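Side-chain contact in dihydrodipicolinate synthase family protein (Sinorhizobium meliloti, PDB 4DNH), which is of unknown function but forms a TIM barrel and probably belongs to the dihydrodipicolinate synthase family: residues Gln245-Lys248 and Gly249-Met252. Sequence-based numbering, arbitrary orientation.
Sequences QLPK and GVRM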
ATOM      1  N   GLN A 245      14.197  13.023  13.589  1.00 74.39           N
ATOM      2  CA  GLN A 245      15.613  12.658  13.602  1.00 75.45           C
ATOM      3  C   GLN A 245      16.161  12.384  12.203  1.00 73.89           C
ATOM      4  O   GLN A 245      17.341  12.073  12.050  1.00 74.77           O
ATOM      5  CB  GLN A 245      15.844  11.423  14.475  1.00 75.90           C
ATOM      6  CG  GLN A 245      15.322  11.538  15.893  1.00 79.09           C
ATOM      7  CD  GLN A 245      15.914  10.486  16.807  1.00 83.90           C
ATOM      8  OE1 GLN A 245      15.204   9.617  17.315  1.00 87.96           O
ATOM      9  NE2 GLN A 245      17.226  10.550  17.011  1.00 83.24           N
ATOM     10  N   LEU A 246      15.295  12.486  11.197  1.00 71.95           N
ATOM     11  CA  LEU A 246      15.651  12.269   9.787  1.00 69.86           C
ATOM     12  C   LEU A 246      16.619  13.329   9.214  1.00 73.23           C
ATOM     13  O   LEU A 246      16.433  14.523   9.454  1.00 74.33           O
ATOM     14  CB  LEU A 246      14.365  12.215   8.947  1.00 65.11           C
ATOM     15  CG  LEU A 246      13.830  10.909   8.325  1.00 59.85           C
ATOM     16  CD1 LEU A 246      14.110   9.651   9.131  1.00 58.59           C
ATOM     17  CD2 LEU A 246      12.340  11.040   8.041  1.00 57.38           C
ATOM     18  N   PRO A 247      17.643  12.896   8.440  1.00 75.32           N
ATOM     19  CA  PRO A 247      18.606  13.818   7.792  1.00 75.64           C
ATOM     20  C   PRO A 247      17.968  14.750   6.765  1.00 75.07           C
ATOM     21  O   PRO A 247      16.918  14.435   6.216  1.00 72.72           O
ATOM     22  CB  PRO A 247      19.575  12.874   7.062  1.00 76.40           C
ATOM     23  CG  PRO A 247      19.357  11.520   7.660  1.00 77.09           C
ATOM     24  CD  PRO A 247      17.925  11.485   8.108  1.00 75.17           C
ATOM     25  N   LYS A 248      18.619  15.880   6.499  1.00 81.87           N
ATOM     26  CA  LYS A 248      18.203  16.825   5.445  1.00 85.75           C
ATOM     27  C   LYS A 248      17.910  16.134   4.088  1.00 81.74           C
ATOM     28  O   LYS A 248      18.749  15.405   3.554  1.00 81.21           O
ATOM     29  CB  LYS A 248      19.251  17.953   5.330  1.00 94.28           C
ATOM     30  CG  LYS A 248      19.556  18.500   3.936  1.00104.62           C
ATOM     31  CD  LYS A 248      18.585  19.585   3.489  1.00109.96           C
ATOM     32  CE  LYS A 248      18.906  20.050   2.075  1.00110.28           C
ATOM     33  NZ  LYS A 248      17.851  20.962   1.554  1.00110.54           N
ATOM     34  N   GLY A 249      16.702  16.342   3.563  1.00 77.78           N
ATOM     35  CA  GLY A 249      16.318  15.809   2.244  1.00 73.76           C
ATOM     36  C   GLY A 249      15.972  14.325   2.167  1.00 69.88           C
ATOM     37  O   GLY A 249      15.913  13.737   1.079  1.00 67.83           O
ATOM     38  N   VAL A 250      15.750  13.713   3.324  1.00 68.56           N
ATOM     39  CA  VAL A 250      15.276  12.338   3.394  1.00 64.15           C
ATOM     40  C   VAL A 250      13.818  12.417   3.855  1.00 62.61           C
ATOM     41  O   VAL A 250      13.552  12.766   5.004  1.00 64.13           O
ATOM     42  CB  VAL A 250      16.156  11.479   4.344  1.00 61.70           C
ATOM     43  CG1 VAL A 250      15.548  10.104   4.562  1.00 59.37           C
ATOM     44  CG2 VAL A 250      17.572  11.336   3.798  1.00 61.53           C
ATOM     45  N   ARG A 251      12.874  12.133   2.953  1.00 59.86           N
ATOM     46  CA  ARG A 251      11.444  12.245   3.285  1.00 58.42           C
ATOM     47  C   ARG A 251      10.901  11.113   4.183  1.00 56.62           C
ATOM     48  O   ARG A 251      11.415   9.991   4.172  1.00 55.98           O
ATOM     49  CB  ARG A 251      10.608  12.302   2.019  1.00 55.49           C
ATOM     50  CG  ARG A 251      10.850  13.486   1.107  1.00 54.00           C
ATOM     51  CD  ARG A 251       9.981  13.309  -0.132  1.00 53.31           C
ATOM     52  NE  ARG A 251      10.006  14.455  -1.044  1.00 55.95           N
ATOM     53  CZ  ARG A 251       9.408  15.629  -0.826  1.00 55.39           C
ATOM     54  NH1 ARG A 251       8.727  15.870   0.302  1.00 52.69           N
ATOM     55  NH2 ARG A 251       9.509  16.577  -1.751  1.00 56.86           N
HETATM   56  N   MSE A 252       9.859  11.422   4.957  1.00 56.09           N
HETATM   57  CA  MSE A 252       9.126  10.410   5.735  1.00 55.04           C
HETATM   58  C   MSE A 252       7.854  10.098   4.998  1.00 54.40           C
HETATM   59  O   MSE A 252       6.952  10.944   4.888  1.00 55.86           O
HETATM   60  CB  MSE A 252       8.821  10.922   7.144  1.00 56.91           C
HETATM   61  CG  MSE A 252       7.887  10.037   7.981  1.00 62.30           C
HETATM   62 SE   MSE A 252       8.579   8.208   8.296  1.00 75.57          SE
HETATM   63  CE  MSE A 252       9.819   8.574   9.783  1.00 72.83           C
TER
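Leu246 reaches forward, across the turn, to the start of the next strand: its CD2 methyl lies 3.6 Å from CB of Met252 (a selenomethionine) and 3.7 Å from the carbonyl O of Val250. The Leu246 and Met252 side chains cross at about a right angle. With CG anti to its backbone N (chi1 172°) and bends at the next two torsions, Met252 curls its CE methyl back to 3.9 Å from Leu246 CD2, as its flexible chain allows. At the turn, Val250 CG2 packs 4.1 Å from Pro247 CB, the two side chains meeting at a slant.

A type II turn from Pro247 to Val250 brings these groups together, closed by a somewhat bent hydrogen bond (152°) from Val250 N to Pro247 O at 3.2 Å, the donor tilted out of the carbonyl plane. Pro247 gives the turn its acceptor carbonyl and a rigid ring, Gly249 accepts the positive phi (77°) of the third position, and exposed Lys248 suits the outer corner. Outside the turn, Leu246 packs on Leu216 and Leu219 of helix 208-221 and Ile229 of strand 226-232, which supplies Val226 for Val250. This is an alpha-to-beta connection of a TIM barrel, from helix 236-243 into the seventh strand, 251-254.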